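Local structure of beta-1,3-glucosyltransferase (Paecilomyces sp. J18, 5JVV) at residues 121-126 with 251-256; 128-134 with 163-169. The protein is a carbohydrate-active enzyme of the glucosyltransferase type, built as a curved beta-sandwich of two facing sheets. All coordinates share one frame; numbering follows the deposited sequence. Where two conformers were deposited one is given.

Contact 1. Residues 121-126 with 251-256; sequences EGVNTQ and WAGSVY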
loop_
_atom_site.group_PDB
_atom_site.type_symbol
_atom_site.label_atom_id
_atom_site.label_comp_id
_atom_site.label_asym_id
_atom_site.label_seq_id
_atom_site.Cartn_x
_atom_site.Cartn_y
_atom_site.Cartn_z
ATOM N N GLU A 121 0.103 -3.917 -1.347
ATOM C CA GLU A 121 0.458 -4.504 -0.053
ATOM C C GLU A 121 1.328 -5.733 -0.234
ATOM O O GLU A 121 1.162 -6.492 -1.179
ATOM C CB GLU A 121 -0.780 -4.823 0.804
ATOM C CG GLU A 121 -0.429 -5.081 2.281
ATOM C CD GLU A 121 -1.546 -4.738 3.242
ATOM O OE1 GLU A 121 -2.360 -3.849 2.917
ATOM O OE2 GLU A 121 -1.594 -5.340 4.343
ATOM N N GLY A 122 2.273 -5.921 0.677
ATOM C CA GLY A 122 3.132 -7.088 0.626
ATOM C C GLY A 122 3.996 -7.129 1.858
ATOM O O GLY A 122 3.991 -6.184 2.649
ATOM N N VAL A 123 4.747 -8.217 2.018
ATOM C CA VAL A 123 5.627 -8.372 3.166
ATOM C C VAL A 123 6.943 -8.980 2.752
ATOM O O VAL A 123 7.017 -9.738 1.767
ATOM C CB VAL A 123 4.983 -9.276 4.256
ATOM C CG1 VAL A 123 3.732 -8.630 4.821
ATOM C CG2 VAL A 123 4.661 -10.672 3.684
ATOM N N ASN A 124 7.982 -8.636 3.511
ATOM C CA ASN A 124 9.286 -9.259 3.364
ATOM C C ASN A 124 9.780 -9.187 1.926
ATOM O O ASN A 124 9.688 -8.129 1.312
ATOM C CB ASN A 124 9.218 -10.673 3.934
ATOM C CG ASN A 124 8.787 -10.662 5.384
ATOM O OD1 ASN A 124 9.272 -9.830 6.174
ATOM N ND2 ASN A 124 7.854 -11.539 5.745
ATOM N N THR A 125 10.281 -10.286 1.375
ATOM C CA THR A 125 10.903 -10.243 0.052
ATOM C C THR A 125 9.943 -10.536 -1.102
ATOM O O THR A 125 10.375 -10.928 -2.194
ATOM C CB THR A 125 12.090 -11.205 -0.020
ATOM O OG1 THR A 125 11.632 -12.523 0.304
ATOM C CG2 THR A 125 13.177 -10.791 0.972
ATOM N N GLN A 126 8.651 -10.331 -0.860
ATOM C CA GLN A 126 7.621 -10.483 -1.885
ATOM C C GLN A 126 7.995 -9.716 -3.153
ATOM O O GLN A 126 8.590 -8.646 -3.080
ATOM C CB GLN A 126 6.318 -9.938 -1.320
ATOM C CG GLN A 126 5.092 -10.198 -2.144
ATOM C CD GLN A 126 3.845 -9.876 -1.369
ATOM O OE1 GLN A 126 3.753 -10.157 -0.163
ATOM N NE2 GLN A 126 2.874 -9.283 -2.041
ATOM N N TRP A 251 1.234 -9.790 10.008
ATOM C CA TRP A 251 1.453 -10.510 8.761
ATOM C C TRP A 251 2.937 -10.774 8.539
ATOM O O TRP A 251 3.355 -11.930 8.580
ATOM C CB TRP A 251 0.822 -9.766 7.572
ATOM C CG TRP A 251 0.932 -10.513 6.264
ATOM C CD1 TRP A 251 1.347 -11.804 6.083
ATOM C CD2 TRP A 251 0.612 -10.010 4.956
ATOM N NE1 TRP A 251 1.321 -12.125 4.747
ATOM C CE2 TRP A 251 0.877 -11.043 4.035
ATOM C CE3 TRP A 251 0.163 -8.775 4.475
ATOM C CZ2 TRP A 251 0.690 -10.887 2.654
ATOM C CZ3 TRP A 251 -0.027 -8.620 3.110
ATOM C CH2 TRP A 251 0.237 -9.670 2.216
ATOM N N ALA A 252 3.728 -9.720 8.316
ATOM C CA ALA A 252 5.141 -9.893 7.986
ATOM C C ALA A 252 5.876 -10.760 9.011
ATOM O O ALA A 252 6.701 -11.599 8.637
ATOM C CB ALA A 252 5.851 -8.535 7.840
ATOM N N GLY A 253 5.577 -10.534 10.293
ATOM C CA GLY A 253 6.213 -11.258 11.385
ATOM C C GLY A 253 5.836 -12.728 11.479
ATOM O O GLY A 253 6.644 -13.553 11.893
ATOM N N SER A 254 4.616 -13.066 11.083
ATOM C CA SER A 254 4.154 -14.445 11.212
ATOM C C SER A 254 4.623 -15.338 10.063
ATOM O O SER A 254 4.830 -16.537 10.259
ATOM C CB SER A 254 2.631 -14.495 11.355
ATOM O OG SER A 254 2.005 -13.996 10.195
ATOM N N VAL A 255 4.795 -14.768 8.872
ATOM C CA VAL A 255 5.228 -15.555 7.705
ATOM C C VAL A 255 6.720 -15.403 7.406
ATOM O O VAL A 255 7.260 -16.060 6.511
ATOM C CB VAL A 255 4.378 -15.249 6.447
ATOM C CG1 VAL A 255 2.891 -15.518 6.738
ATOM C CG2 VAL A 255 4.597 -13.802 5.972
ATOM N N TYR A 256 7.388 -14.551 8.177
ATOM C CA TYR A 256 8.823 -14.315 8.033
ATOM C C TYR A 256 9.599 -15.631 8.056
ATOM O O TYR A 256 9.431 -16.448 8.969
ATOM C CB TYR A 256 9.302 -13.419 9.186
ATOM C CG TYR A 256 10.777 -13.060 9.157
ATOM C CD1 TYR A 256 11.725 -13.907 9.711
ATOM C CD2 TYR A 256 11.214 -11.857 8.613
ATOM C CE1 TYR A 256 13.068 -13.589 9.700
ATOM C CE2 TYR A 256 12.566 -11.526 8.605
ATOM C CZ TYR A 256 13.476 -12.394 9.158
ATOM O OH TYR A 256 14.823 -12.109 9.163
#
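With chi1 of Trp251 at -176°, the indole extends opposite its backbone N and lies beneath Val123; the -64° chi1 of Val123 swings CG1 away from the carbonyl carbon and down onto that ring. CG1 sits over one face as a CH-pi contact, 3.4 Å from Trp251 CD2, toward the rim. The loop after strand 116-121 thus meets helix 249-255: Val123 packs across one side of it, CG1 also touching Ala252 CB at 3.7 Å and CG2 reaching Val255 CG2 at 3.9 Å. Val123 to Gln126 is a type II' beta turn, in which Gln126 OE1 accepts from Val123 N while NE2 donates to Gln128 O. Glu121 comes to the indole from the edge: CG lies 3.7 Å from Trp251 CZ3, and OE2, in the ring plane, accepts from Trp101 NE1, whose ring meets Trp251 edge-to-face. Asn124 supplies the polar link: ND2 gives Ala252 O an almost straight hydrogen bond of 3.1 Å, in the carbonyl plane on a lone pair, and OD1, at the edge of the Tyr256 ring, receives Gly99 N. Bonded at both ends, the amide is fixed in rotation and satisfies a helix carbonyl inside a largely buried, apolar contact.

Contact 2. Residues 128-134 with 163-169; sequences QNTMVLH and AGCVVQG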
loop_
_atom_site.group_PDB
_atom_site.type_symbol
_atom_site.label_atom_id
_atom_site.label_comp_id
_atom_site.label_asym_id
_atom_site.label_seq_id
_atom_site.Cartn_x
_atom_site.Cartn_y
_atom_site.Cartn_z
ATOM N N GLN A 128 5.652 -9.748 -6.156
ATOM C CA GLN A 128 4.455 -9.395 -6.920
ATOM C C GLN A 128 3.418 -8.814 -5.968
ATOM O O GLN A 128 3.288 -9.284 -4.842
ATOM C CB GLN A 128 3.903 -10.624 -7.661
ATOM C CG GLN A 128 4.846 -11.165 -8.743
ATOM C CD GLN A 128 4.378 -12.473 -9.370
ATOM O OE1 GLN A 128 5.143 -13.437 -9.459
ATOM N NE2 GLN A 128 3.132 -12.506 -9.828
ATOM N N ASN A 129 2.681 -7.799 -6.407
ATOM C CA ASN A 129 1.712 -7.141 -5.527
ATOM C C ASN A 129 0.587 -8.066 -5.094
ATOM O O ASN A 129 0.204 -8.973 -5.831
ATOM C CB ASN A 129 1.110 -5.922 -6.231
ATOM C CG ASN A 129 0.269 -5.054 -5.299
ATOM O OD1 ASN A 129 0.539 -4.967 -4.094
ATOM N ND2 ASN A 129 -0.749 -4.406 -5.852
ATOM N N THR A 130 0.081 -7.846 -3.885
ATOM C CA THR A 130 -1.158 -8.507 -3.486
ATOM C C THR A 130 -2.211 -7.465 -3.181
ATOM O O THR A 130 -2.093 -6.653 -2.269
ATOM C CB THR A 130 -1.009 -9.505 -2.309
ATOM O OG1 THR A 130 -0.354 -8.872 -1.204
ATOM C CG2 THR A 130 -0.213 -10.724 -2.740
ATOM N N MET A 131 -3.248 -7.478 -4.010
ATOM C CA MET A 131 -4.394 -6.593 -3.833
ATOM C C MET A 131 -5.400 -7.352 -2.991
ATOM O O MET A 131 -5.673 -8.523 -3.260
ATOM C CB MET A 131 -5.014 -6.254 -5.193
ATOM C CG MET A 131 -4.063 -5.455 -6.099
ATOM S SD MET A 131 -4.559 -5.482 -7.827
ATOM C CE MET A 131 -4.054 -7.153 -8.252
ATOM N N VAL A 132 -5.943 -6.704 -1.962
ATOM C CA VAL A 132 -6.854 -7.388 -1.040
ATOM C C VAL A 132 -8.040 -6.491 -0.708
ATOM O O VAL A 132 -7.859 -5.301 -0.449
ATOM C CB VAL A 132 -6.159 -7.726 0.304
ATOM C CG1 VAL A 132 -7.050 -8.638 1.157
ATOM C CG2 VAL A 132 -4.807 -8.383 0.085
ATOM N N LEU A 133 -9.248 -7.054 -0.716
ATOM C CA LEU A 133 -10.376 -6.372 -0.087
ATOM C C LEU A 133 -10.848 -7.185 1.110
ATOM O O LEU A 133 -10.780 -8.417 1.098
ATOM C CB LEU A 133 -11.543 -6.192 -1.063
ATOM C CG LEU A 133 -11.642 -4.857 -1.806
ATOM C CD1 LEU A 133 -10.394 -4.555 -2.631
ATOM C CD2 LEU A 133 -12.887 -4.825 -2.693
ATOM N N HIS A 134 -11.305 -6.485 2.143
ATOM C CA HIS A 134 -12.023 -7.106 3.246
ATOM C C HIS A 134 -13.335 -6.360 3.342
ATOM O O HIS A 134 -13.340 -5.129 3.386
ATOM C CB HIS A 134 -11.257 -6.945 4.567
ATOM C CG HIS A 134 -9.895 -7.568 4.567
ATOM N ND1 HIS A 134 -9.685 -8.897 4.861
ATOM C CD2 HIS A 134 -8.673 -7.038 4.329
ATOM C CE1 HIS A 134 -8.392 -9.160 4.799
ATOM N NE2 HIS A 134 -7.756 -8.050 4.476
ATOM N N ALA A 163 -8.463 -13.882 5.543
ATOM C CA ALA A 163 -7.672 -13.623 4.345
ATOM C C ALA A 163 -8.244 -12.493 3.495
ATOM O O ALA A 163 -7.495 -11.737 2.876
ATOM C CB ALA A 163 -7.534 -14.888 3.513
ATOM N N GLY A 164 -9.570 -12.384 3.463
ATOM C CA GLY A 164 -10.217 -11.461 2.545
ATOM C C GLY A 164 -10.113 -12.005 1.134
ATOM O O GLY A 164 -9.676 -13.141 0.939
ATOM N N CYS A 165 -10.539 -11.225 0.140
ATOM C CA CYS A 165 -10.394 -11.648 -1.245
ATOM C C CYS A 165 -9.124 -11.050 -1.831
ATOM O O CYS A 165 -8.916 -9.833 -1.802
ATOM C CB CYS A 165 -11.632 -11.300 -2.083
ATOM S SG CYS A 165 -12.157 -9.578 -1.974
ATOM N N VAL A 166 -8.270 -11.927 -2.343
ATOM C CA VAL A 166 -6.902 -11.574 -2.686
ATOM C C VAL A 166 -6.656 -11.852 -4.156
ATOM O O VAL A 166 -6.985 -12.934 -4.648
ATOM C CB VAL A 166 -5.917 -12.424 -1.867
ATOM C CG1 VAL A 166 -4.490 -12.148 -2.302
ATOM C CG2 VAL A 166 -6.111 -12.178 -0.367
ATOM N N VAL A 167 -6.086 -10.872 -4.857
ATOM C CA VAL A 167 -5.656 -11.055 -6.239
ATOM C C VAL A 167 -4.161 -10.743 -6.328
ATOM O O VAL A 167 -3.707 -9.657 -5.928
ATOM C CB VAL A 167 -6.440 -10.144 -7.218
ATOM C CG1 VAL A 167 -5.969 -10.349 -8.665
ATOM C CG2 VAL A 167 -7.934 -10.403 -7.110
ATOM N N GLN A 168 -3.388 -11.703 -6.826
ATOM C CA GLN A 168 -1.952 -11.501 -7.003
ATOM C C GLN A 168 -1.670 -10.746 -8.297
ATOM O O GLN A 168 -2.158 -11.119 -9.367
ATOM C CB GLN A 168 -1.225 -12.852 -7.021
ATOM C CG GLN A 168 0.259 -12.735 -7.378
ATOM C CD GLN A 168 0.977 -14.073 -7.404
ATOM O OE1 GLN A 168 0.725 -14.911 -8.272
ATOM N NE2 GLN A 168 1.887 -14.274 -6.454
ATOM N N GLY A 169 -0.873 -9.684 -8.200
ATOM C CA GLY A 169 -0.505 -8.887 -9.356
ATOM C C GLY A 169 0.530 -9.566 -10.236
ATOM O O GLY A 169 1.062 -10.615 -9.887
HETATM O O HOH W 1 2.811 -12.190 -4.628
HETATM O O HOH W 2 1.307 -14.050 -11.355
#
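Gln128 NE2 spends its protons on two partners: Gly169 O across the contact, 2.8 Å away, and a water that in turn donates a long bond to Gln168 OE1. Gly169 O lies in the plane of the Gln128 amide, and the donor in turn lies in the carbonyl plane, so the bond restrains rotation of the amide about its last torsion. A second water joins Gln128 O to Gln168 NE2; between them the two waters tie both ends of the Gln168 amide to Gln128, with the two amide planes 29° apart. Next to this, Gly169 N donates a nearly straight 2.7 Å hydrogen bond to Asn129 O, the shortest polar bond of the contact.

From here the strands run antiparallel. Met131 and Val167 form one hydrogen-bonded pair and Leu133 and Cys165 the next, each joined by two backbone bonds. A bend at chi3 (-75°) turns the CE methyl of Met131 toward Val167 CG1, 3.7 Å away. Leu133 CB rests 3.6 Å from Cys165 SG, the sulfur that is disulfide-bonded to Cys156. On the opposite face Val132 and Val166 lie side by side, CG1 of the former 4.0 Å from CG2 of the latter. At the far end Gly164 CA lies 3.5 Å from His134 ND1, and His134 CE1 comes to 3.3 Å from Ala163 O.

Strands 116-121 and 150-153 flank the pair within its sheet, while Met131, Leu133, Cys165 and Val167 all pack on Phe226 of strand 224-226, which belongs to the other sheet of the sandwich.

How the contacts relate
From the N terminus, the chain leaves strand 116-121 through the loop 121-126 and turns back into strand 130-134; after strand 150-153 it comes back as strand 165-168, antiparallel to 130-134, closing contact 2 over a loop of 28 residues. Only much later, after strand 240-247, do helix 249-255 and the residue after it come back to the first loop and close contact 1. Contact 2 is therefore nested within the long loop of contact 1. The two also touch: Glu121 O lies 2.8 Å from Thr130 OG1, and Glu121 N is 3.0 Å from Asn129 OD1, both probable hydrogen bonds. Together they tie one sheet's strands 116-121, 130-134 and 165-168 to helix 249-255 beside it.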